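Local coordinates for protein synaptotagmin-1 (Arabidopsis thaliana, PDB 7AS6) that helps maintain plasma membrane integrity under freezing and osmotic stress, here represented by its C2A domain, a beta sandwich that probably binds calcium and phospholipid, at residues Met26-Ile35 and Lys45-Pro56; Val94-Pro102 and Glu133-Phe141. All coordinates share one frame; numbering follows the deposited sequence.

Interaction 1. Residues Met26-Ile35 and Lys45-Pro56; sequences MGGADPFVKI and KKTTVKHKNLNP. With CD (cadmium ion), chain B; EDO (1,2-ethanediol), chain G.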
loop_
_atom_site.group_PDB
_atom_site.type_symbol
_atom_site.label_atom_id
_atom_site.label_comp_id
_atom_site.label_asym_id
_atom_site.label_seq_id
_atom_site.Cartn_x
_atom_site.Cartn_y
_atom_site.Cartn_z
ATOM N N MET A 26 -15.733 15.206 -11.846
ATOM C CA MET A 26 -14.672 16.047 -12.366
ATOM C C MET A 26 -13.471 15.930 -11.446
ATOM O O MET A 26 -13.624 15.735 -10.238
ATOM C CB MET A 26 -15.120 17.498 -12.501
ATOM C CG MET A 26 -16.131 17.940 -11.476
ATOM S SD MET A 26 -17.248 19.167 -12.204
ATOM C CE MET A 26 -16.058 20.185 -13.091
ATOM N N GLY A 27 -12.284 16.032 -12.028
ATOM C CA GLY A 27 -11.048 15.948 -11.285
ATOM C C GLY A 27 -10.407 14.581 -11.262
ATOM O O GLY A 27 -9.306 14.443 -10.712
ATOM N N GLY A 28 -11.045 13.569 -11.842
ATOM C CA GLY A 28 -10.435 12.253 -11.870
ATOM C C GLY A 28 -10.649 11.488 -10.586
ATOM O O GLY A 28 -11.589 10.695 -10.481
ATOM N N ALA A 29 -9.782 11.716 -9.601
ATOM C CA ALA A 29 -9.901 11.031 -8.322
ATOM C C ALA A 29 -9.083 11.784 -7.289
ATOM O O ALA A 29 -8.291 12.668 -7.618
ATOM C CB ALA A 29 -9.444 9.576 -8.415
ATOM N N ASP A 30 -9.313 11.446 -6.029
ATOM C CA ASP A 30 -8.569 12.014 -4.911
ATOM C C ASP A 30 -8.018 10.845 -4.123
ATOM O O ASP A 30 -8.603 10.444 -3.109
ATOM C CB ASP A 30 -9.469 12.914 -4.061
ATOM C CG ASP A 30 -10.203 13.954 -4.895
ATOM O OD1 ASP A 30 -9.585 14.897 -5.413
ATOM O OD2 ASP A 30 -11.426 13.858 -5.047
ATOM N N PRO A 31 -6.907 10.254 -4.568
ATOM C CA PRO A 31 -6.487 8.976 -4.000
ATOM C C PRO A 31 -5.694 9.097 -2.713
ATOM O O PRO A 31 -4.894 10.019 -2.510
ATOM C CB PRO A 31 -5.620 8.363 -5.108
ATOM C CG PRO A 31 -5.136 9.520 -5.906
ATOM C CD PRO A 31 -6.273 10.496 -5.881
ATOM N N PHE A 32 -5.943 8.121 -1.842
ATOM C CA PHE A 32 -5.070 7.775 -0.734
ATOM C C PHE A 32 -4.953 6.250 -0.669
ATOM O O PHE A 32 -5.744 5.526 -1.279
ATOM C CB PHE A 32 -5.603 8.364 0.573
ATOM C CG PHE A 32 -6.934 7.815 1.005
ATOM C CD1 PHE A 32 -8.123 8.323 0.480
ATOM C CD2 PHE A 32 -7.000 6.824 1.974
ATOM C CE1 PHE A 32 -9.344 7.833 0.905
ATOM C CE2 PHE A 32 -8.209 6.327 2.395
ATOM C CZ PHE A 32 -9.387 6.839 1.874
ATOM N N VAL A 33 -3.951 5.748 0.062
ATOM C CA VAL A 33 -3.710 4.307 0.162
ATOM C C VAL A 33 -3.861 3.856 1.613
ATOM O O VAL A 33 -3.327 4.497 2.524
ATOM C CB VAL A 33 -2.310 3.935 -0.380
ATOM C CG1 VAL A 33 -2.109 2.424 -0.402
ATOM C CG2 VAL A 33 -2.113 4.517 -1.776
ATOM N N LYS A 34 -4.582 2.750 1.833
ATOM C CA LYS A 34 -4.564 2.060 3.124
ATOM C C LYS A 34 -3.619 0.860 3.049
ATOM O O LYS A 34 -3.596 0.129 2.051
ATOM C CB LYS A 34 -5.970 1.602 3.557
ATOM C CG LYS A 34 -6.919 2.755 3.911
ATOM C CD LYS A 34 -8.245 2.249 4.515
ATOM C CE LYS A 34 -9.242 3.399 4.755
ATOM N NZ LYS A 34 -10.608 2.947 5.192
ATOM N N ILE A 35 -2.816 0.670 4.090
ATOM C CA ILE A 35 -1.857 -0.440 4.138
ATOM C C ILE A 35 -2.130 -1.225 5.404
ATOM O O ILE A 35 -2.181 -0.650 6.500
ATOM C CB ILE A 35 -0.392 0.024 4.105
ATOM C CG1 ILE A 35 -0.083 0.862 2.868
ATOM C CG2 ILE A 35 0.547 -1.186 4.170
ATOM C CD1 ILE A 35 -0.220 2.361 3.103
ATOM N N LYS A 45 -2.729 1.632 8.334
ATOM C CA LYS A 45 -2.137 2.944 8.126
ATOM C C LYS A 45 -2.651 3.520 6.822
ATOM O O LYS A 45 -3.103 2.787 5.939
ATOM C CB LYS A 45 -0.610 2.858 8.048
ATOM C CG LYS A 45 0.030 1.817 8.934
ATOM C CD LYS A 45 0.166 2.325 10.347
ATOM C CE LYS A 45 1.306 1.625 11.072
ATOM N NZ LYS A 45 1.941 2.596 12.002
ATOM N N LYS A 46 -2.525 4.833 6.664
ATOM C CA LYS A 46 -2.882 5.386 5.372
ATOM C C LYS A 46 -1.970 6.539 4.991
ATOM O O LYS A 46 -1.399 7.226 5.842
ATOM C CB LYS A 46 -4.371 5.813 5.333
ATOM C CG LYS A 46 -4.784 6.912 6.280
ATOM C CD LYS A 46 -6.311 7.204 6.082
ATOM C CE LYS A 46 -6.758 8.525 6.738
ATOM N NZ LYS A 46 -8.174 8.918 6.364
ATOM N N THR A 47 -1.829 6.725 3.682
ATOM C CA THR A 47 -1.161 7.896 3.144
ATOM C C THR A 47 -2.083 9.107 3.170
ATOM O O THR A 47 -3.285 9.016 3.450
ATOM C CB THR A 47 -0.722 7.684 1.698
ATOM O OG1 THR A 47 -1.880 7.769 0.861
ATOM C CG2 THR A 47 -0.002 6.316 1.518
ATOM N N THR A 48 -1.510 10.249 2.809
ATOM C CA THR A 48 -2.301 11.442 2.629
ATOM C C THR A 48 -3.171 11.311 1.386
ATOM O O THR A 48 -2.954 10.450 0.524
ATOM C CB THR A 48 -1.413 12.676 2.504
ATOM O OG1 THR A 48 -0.497 12.495 1.411
ATOM C CG2 THR A 48 -0.641 12.888 3.783
ATOM N N VAL A 49 -4.203 12.155 1.336
ATOM C CA VAL A 49 -5.070 12.287 0.171
ATOM C C VAL A 49 -4.383 13.192 -0.834
ATOM O O VAL A 49 -3.966 14.298 -0.481
ATOM C CB VAL A 49 -6.428 12.890 0.578
ATOM C CG1 VAL A 49 -7.247 13.263 -0.673
ATOM C CG2 VAL A 49 -7.227 11.936 1.477
ATOM N N LYS A 50 -4.276 12.753 -2.086
ATOM C CA LYS A 50 -3.810 13.630 -3.162
ATOM C C LYS A 50 -5.007 14.072 -4.006
ATOM O O LYS A 50 -5.638 13.246 -4.662
ATOM C CB LYS A 50 -2.790 12.927 -4.055
ATOM C CG LYS A 50 -1.535 12.455 -3.349
ATOM C CD LYS A 50 -0.668 13.610 -2.876
ATOM C CE LYS A 50 0.579 13.003 -2.210
ATOM N NZ LYS A 50 1.487 14.099 -1.796
ATOM N N HIS A 51 -5.267 15.372 -4.041
ATOM C CA HIS A 51 -6.464 15.897 -4.666
ATOM C C HIS A 51 -6.311 15.941 -6.170
ATOM O O HIS A 51 -5.284 16.410 -6.689
ATOM C CB HIS A 51 -6.750 17.300 -4.148
ATOM C CG HIS A 51 -6.990 17.348 -2.683
ATOM N ND1 HIS A 51 -8.209 17.034 -2.126
ATOM C CD2 HIS A 51 -6.159 17.610 -1.652
ATOM C CE1 HIS A 51 -8.133 17.146 -0.815
ATOM N NE2 HIS A 51 -6.895 17.482 -0.504
ATOM N N LYS A 52 -7.343 15.462 -6.855
ATOM C CA LYS A 52 -7.495 15.602 -8.294
ATOM C C LYS A 52 -6.226 15.161 -9.032
ATOM O O LYS A 52 -5.577 15.928 -9.739
ATOM C CB LYS A 52 -7.894 17.035 -8.616
ATOM C CG LYS A 52 -9.331 17.355 -8.097
ATOM C CD LYS A 52 -9.612 18.837 -8.165
ATOM C CE LYS A 52 -10.994 19.157 -7.639
ATOM N NZ LYS A 52 -11.992 18.192 -8.149
ATOM N N ASN A 53 -5.909 13.877 -8.886
ATOM C CA ASN A 53 -4.633 13.336 -9.359
ATOM C C ASN A 53 -4.827 11.857 -9.673
ATOM O O ASN A 53 -5.024 11.056 -8.759
ATOM C CB ASN A 53 -3.560 13.535 -8.286
ATOM C CG ASN A 53 -2.144 13.510 -8.845
ATOM O OD1 ASN A 53 -1.892 12.903 -9.885
ATOM N ND2 ASN A 53 -1.207 14.165 -8.146
ATOM N N LEU A 54 -4.764 11.484 -10.944
ATOM C CA LEU A 54 -4.780 10.073 -11.302
ATOM C C LEU A 54 -3.386 9.465 -11.349
ATOM O O LEU A 54 -3.264 8.250 -11.536
ATOM C CB LEU A 54 -5.454 9.878 -12.660
ATOM C CG LEU A 54 -6.878 10.417 -12.782
ATOM C CD1 LEU A 54 -7.370 10.186 -14.194
ATOM C CD2 LEU A 54 -7.812 9.769 -11.776
ATOM N N ASN A 55 -2.339 10.275 -11.179
ATOM C CA ASN A 55 -0.960 9.788 -11.075
ATOM C C ASN A 55 -0.309 10.321 -9.803
ATOM O O ASN A 55 0.715 11.009 -9.842
ATOM C CB ASN A 55 -0.166 10.192 -12.312
ATOM C CG ASN A 55 -0.769 9.627 -13.574
ATOM O OD1 ASN A 55 -0.600 8.447 -13.889
ATOM N ND2 ASN A 55 -1.524 10.453 -14.278
ATOM N N PRO A 56 -0.889 10.021 -8.645
ATOM C CA PRO A 56 -0.368 10.580 -7.398
ATOM C C PRO A 56 1.055 10.126 -7.125
ATOM O O PRO A 56 1.436 8.989 -7.408
ATOM C CB PRO A 56 -1.327 10.026 -6.349
ATOM C CG PRO A 56 -1.784 8.744 -6.957
ATOM C CD PRO A 56 -1.919 9.001 -8.405
HETATM CD CD CD B . -13.030 12.028 -4.914
HETATM C C1 EDO G . 1.202 15.938 -5.021
HETATM O O1 EDO G . 2.253 15.414 -4.175
HETATM C C2 EDO G . 1.462 15.604 -6.488
HETATM O O2 EDO G . 1.478 14.178 -6.653
HETATM O O HOH W 1 -11.465 14.937 -7.779
#
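The carboxylate of Asp30 is held at both oxygens. Asp30 OD1 accepts the backbone N-H of Lys52, with Lys52 N to Asp30 OD1 at 2.7 Å; the donor arrives on the anti side, 26° out of the carboxylate plane. Asp30 OD2 binds the cadmium ion at 2.4 Å, and a water lies 2.9 Å from Asp30 OD2 and accepts a weak bond from Lys52 NZ. Asp24, Asp80, Trp81 O and Glu82 also bind the metal. With CG anti to the carbonyl carbon (chi1 -52°), the carboxylate spans the gap between the metal and the 45-56 backbone.

Backbone bonds continue the pairing on both sides: Asn53 N to Ala29 O, and a nearly straight one, 174° at the hydrogen, from Lys50 N to Pro31 O. Farther along, Thr47 stands in for a backbone partner. Its OG1 receives Val33 N at 3.0 Å and donates to Thr48 O, while Thr47 N returns a bond to Val33 O. Lys45 and Ile35 then form an antiparallel hydrogen-bonded pair.

Apolar contacts accompany these bonds. Val49 CG2 lies 3.9 Å from Phe32 CD1, and Pro31 CG meets Pro56 CG. Leu54 CD2 packs on Ala29 CB at 3.7 Å and also lies against the Gly28 backbone.

The backbone N-H of Lys52 thus acts as a second-shell donor: with one oxygen on the metal and the other on this N-H, rotation is restrained in a carboxylate that binds cadmium here and probably calcium in the cell.

Interaction 2. Residues Val94-Pro102 and Glu133-Phe141; sequences VLALKEMVP and EVELLYKPF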
loop_
_atom_site.group_PDB
_atom_site.type_symbol
_atom_site.label_atom_id
_atom_site.label_comp_id
_atom_site.label_asym_id
_atom_site.label_seq_id
_atom_site.Cartn_x
_atom_site.Cartn_y
_atom_site.Cartn_z
ATOM N N VAL A 94 -1.914 -7.346 -3.043
ATOM C CA VAL A 94 -1.284 -7.940 -1.883
ATOM C C VAL A 94 0.201 -8.101 -2.186
ATOM O O VAL A 94 0.628 -8.063 -3.342
ATOM C CB VAL A 94 -1.968 -9.277 -1.539
ATOM C CG1 VAL A 94 -1.292 -10.426 -2.233
ATOM C CG2 VAL A 94 -2.037 -9.482 -0.048
ATOM N N LEU A 95 1.005 -8.234 -1.132
ATOM C CA LEU A 95 2.452 -8.364 -1.309
ATOM C C LEU A 95 3.019 -9.115 -0.115
ATOM O O LEU A 95 3.054 -8.579 0.996
ATOM C CB LEU A 95 3.128 -7.005 -1.463
ATOM C CG LEU A 95 4.656 -7.056 -1.512
ATOM C CD1 LEU A 95 5.121 -7.984 -2.616
ATOM C CD2 LEU A 95 5.264 -5.669 -1.698
ATOM N N ALA A 96 3.471 -10.345 -0.355
ATOM C CA ALA A 96 3.960 -11.189 0.724
ATOM C C ALA A 96 5.306 -10.687 1.206
ATOM O O ALA A 96 6.133 -10.230 0.417
ATOM C CB ALA A 96 4.083 -12.638 0.260
ATOM N N LEU A 97 5.523 -10.764 2.516
ATOM C CA LEU A 97 6.812 -10.368 3.052
ATOM C C LEU A 97 7.916 -11.362 2.697
ATOM O O LEU A 97 9.090 -11.001 2.765
ATOM C CB LEU A 97 6.719 -10.187 4.568
ATOM C CG LEU A 97 5.780 -9.082 5.060
ATOM C CD1 LEU A 97 6.042 -8.775 6.532
ATOM C CD2 LEU A 97 5.934 -7.839 4.201
ATOM N N LYS A 98 7.577 -12.588 2.287
ATOM C CA LYS A 98 8.625 -13.520 1.876
ATOM C C LYS A 98 9.351 -13.062 0.617
ATOM O O LYS A 98 10.305 -13.724 0.196
ATOM C CB LYS A 98 8.053 -14.931 1.675
ATOM C CG LYS A 98 7.192 -15.126 0.425
ATOM C CD LYS A 98 6.499 -16.491 0.445
ATOM C CE LYS A 98 5.513 -16.655 -0.701
ATOM N NZ LYS A 98 4.402 -17.604 -0.354
ATOM N N GLU A 99 8.926 -11.955 0.015
ATOM C CA GLU A 99 9.653 -11.309 -1.064
ATOM C C GLU A 99 10.631 -10.248 -0.570
ATOM O O GLU A 99 11.405 -9.725 -1.379
ATOM C CB GLU A 99 8.664 -10.672 -2.049
ATOM C CG GLU A 99 7.894 -11.668 -2.912
ATOM C CD GLU A 99 8.798 -12.443 -3.854
ATOM O OE1 GLU A 99 8.697 -13.689 -3.884
ATOM O OE2 GLU A 99 9.619 -11.812 -4.561
ATOM N N MET A 100 10.601 -9.903 0.722
ATOM C CA MET A 100 11.556 -8.962 1.304
ATOM C C MET A 100 12.988 -9.472 1.147
ATOM O O MET A 100 13.229 -10.669 0.978
ATOM C CB MET A 100 11.302 -8.757 2.803
ATOM C CG MET A 100 9.992 -8.095 3.211
ATOM S SD MET A 100 9.944 -7.932 5.023
ATOM C CE MET A 100 10.200 -9.634 5.533
ATOM N N VAL A 101 13.941 -8.542 1.240
ATOM C CA VAL A 101 15.375 -8.847 1.300
ATOM C C VAL A 101 15.992 -8.026 2.429
ATOM O O VAL A 101 15.840 -6.797 2.433
ATOM C CB VAL A 101 16.086 -8.553 -0.034
ATOM C CG1 VAL A 101 17.570 -8.961 0.053
ATOM C CG2 VAL A 101 15.414 -9.273 -1.185
ATOM N N PRO A 102 16.697 -8.631 3.394
ATOM C CA PRO A 102 17.226 -7.841 4.522
ATOM C C PRO A 102 18.248 -6.816 4.045
ATOM O O PRO A 102 19.128 -7.132 3.246
ATOM C CB PRO A 102 17.865 -8.899 5.430
ATOM C CG PRO A 102 18.186 -10.052 4.499
ATOM C CD PRO A 102 17.057 -10.054 3.497
ATOM N N GLU A 133 3.158 1.573 -7.084
ATOM C CA GLU A 133 4.589 1.302 -6.915
ATOM C C GLU A 133 4.985 1.532 -5.466
ATOM O O GLU A 133 4.702 2.597 -4.900
ATOM C CB GLU A 133 5.435 2.169 -7.848
ATOM C CG GLU A 133 5.042 1.963 -9.311
ATOM C CD GLU A 133 6.014 2.571 -10.301
ATOM O OE1 GLU A 133 6.965 3.256 -9.864
ATOM O OE2 GLU A 133 5.830 2.351 -11.524
ATOM N N VAL A 134 5.607 0.520 -4.855
ATOM C CA VAL A 134 5.968 0.545 -3.444
ATOM C C VAL A 134 7.394 0.015 -3.289
ATOM O O VAL A 134 7.969 -0.569 -4.210
ATOM C CB VAL A 134 4.999 -0.283 -2.573
ATOM C CG1 VAL A 134 3.542 0.062 -2.876
ATOM C CG2 VAL A 134 5.237 -1.752 -2.794
ATOM N N GLU A 135 7.964 0.219 -2.101
ATOM C CA GLU A 135 9.275 -0.319 -1.742
ATOM C C GLU A 135 9.212 -0.921 -0.354
ATOM O O GLU A 135 8.469 -0.450 0.511
ATOM C CB GLU A 135 10.378 0.729 -1.701
ATOM C CG GLU A 135 10.812 1.310 -3.015
ATOM C CD GLU A 135 11.897 2.346 -2.792
ATOM O OE1 GLU A 135 12.562 2.270 -1.724
ATOM O OE2 GLU A 135 12.059 3.245 -3.657
ATOM N N LEU A 136 10.016 -1.946 -0.139
ATOM C CA LEU A 136 10.137 -2.560 1.169
ATOM C C LEU A 136 11.600 -2.578 1.563
ATOM O O LEU A 136 12.470 -2.856 0.733
ATOM C CB LEU A 136 9.584 -3.983 1.176
ATOM C CG LEU A 136 8.161 -4.234 0.692
ATOM C CD1 LEU A 136 7.826 -5.698 0.897
ATOM C CD2 LEU A 136 7.155 -3.346 1.403
ATOM N N LEU A 137 11.869 -2.261 2.826
ATOM C CA LEU A 137 13.196 -2.422 3.413
ATOM C C LEU A 137 13.027 -3.177 4.723
ATOM O O LEU A 137 12.420 -2.661 5.665
ATOM C CB LEU A 137 13.888 -1.077 3.638
ATOM C CG LEU A 137 15.206 -1.178 4.411
ATOM C CD1 LEU A 137 16.220 -2.012 3.639
ATOM C CD2 LEU A 137 15.766 0.198 4.729
ATOM N N TYR A 138 13.558 -4.396 4.788
ATOM C CA TYR A 138 13.413 -5.219 5.978
ATOM C C TYR A 138 14.656 -5.072 6.845
ATOM O O TYR A 138 15.772 -5.361 6.399
ATOM C CB TYR A 138 13.178 -6.681 5.612
ATOM C CG TYR A 138 13.035 -7.560 6.826
ATOM C CD1 TYR A 138 12.124 -7.238 7.822
ATOM C CD2 TYR A 138 13.809 -8.707 6.983
ATOM C CE1 TYR A 138 11.982 -8.028 8.937
ATOM C CE2 TYR A 138 13.678 -9.508 8.107
ATOM C CZ TYR A 138 12.761 -9.155 9.083
ATOM O OH TYR A 138 12.600 -9.930 10.209
ATOM N N LYS A 139 14.461 -4.614 8.077
ATOM C CA LYS A 139 15.547 -4.524 9.045
ATOM C C LYS A 139 15.290 -5.552 10.134
ATOM O O LYS A 139 14.476 -5.311 11.039
ATOM C CB LYS A 139 15.646 -3.116 9.636
ATOM C CG LYS A 139 15.952 -2.053 8.597
ATOM C CD LYS A 139 17.265 -2.340 7.864
ATOM C CE LYS A 139 18.420 -1.553 8.463
ATOM N NZ LYS A 139 19.678 -1.711 7.678
ATOM N N PRO A 140 15.916 -6.723 10.067
ATOM C CA PRO A 140 15.770 -7.703 11.145
ATOM C C PRO A 140 16.584 -7.291 12.361
ATOM O O PRO A 140 17.553 -6.535 12.258
ATOM C CB PRO A 140 16.323 -8.987 10.518
ATOM C CG PRO A 140 17.353 -8.486 9.543
ATOM C CD PRO A 140 16.816 -7.193 8.997
ATOM N N PHE A 141 16.161 -7.783 13.526
ATOM C CA PHE A 141 16.872 -7.508 14.770
ATOM C C PHE A 141 18.058 -8.451 14.915
ATOM O O PHE A 141 18.073 -9.539 14.339
ATOM C CB PHE A 141 15.944 -7.663 15.973
ATOM C CG PHE A 141 14.713 -6.799 15.917
ATOM C CD1 PHE A 141 14.775 -5.500 15.441
ATOM C CD2 PHE A 141 13.495 -7.288 16.349
ATOM C CE1 PHE A 141 13.644 -4.712 15.393
ATOM C CE2 PHE A 141 12.367 -6.506 16.306
ATOM C CZ PHE A 141 12.438 -5.216 15.829
HETATM O O HOH W 2 13.700 -5.599 1.749
#
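Tyr138 has CG anti to the backbone N (chi1 180°), and Met100, extended through chi2, bends at chi3 (-56°) to lay its methyl over the tyrosine ring. Met100 CE sits 3.8 Å from the Tyr138 ring centroid, 15° off the normal, in a CH-pi contact. Met100 SD lies 4.2 Å from the Tyr138 ring centroid, oblique to it, a Met-aromatic contact. On the opposite face of the ring lies the backbone N of Pro140.

Beside this pair, Leu136 CD1 meets Met100 CG at 4.0 Å, the two side chains crossing at about a right angle. Leu95 and Leu136 reach each other tip to tip, with CD2 of Leu95 3.6 Å from CD1 of Leu136, and Val134 CG2 borders Leu95 CD2. Phe108 and Leu74 also pack on Leu136.

At the outer end, Pro102 CB rests 4.1 Å from Pro140 CD, and Pro102 CA directs a CA-H...O contact at Tyr138 O. A water accepts from Tyr138 N.

With no direct hydrogen bond between the segments, strand 88-96 and the turn after it hold to strand 131-140 mainly by dispersion, joining the two sheets of the sandwich through packed aliphatic side chains and the Tyr138 ring.

From the N terminus, the chain runs through strand 8-18 and enters the first metal-binding loop, whose later part is already in interaction 1; this contact closes the short loop between 26-35 and 45-56 as a beta hairpin at the edge of one sheet. Only after that contact is complete does interaction 2 begin: 94-102 leaves the other edge of the same sheet, and a 30-residue excursion through strand 106-111 returns as 133-141 in the facing sheet. The two are therefore in series, neither nested nor crossed. The centres of interactions 1 and 2 lie about 23 Å apart. Interaction 1 shapes the metal-binding end, whereas interaction 2 ties the sheets together away from it.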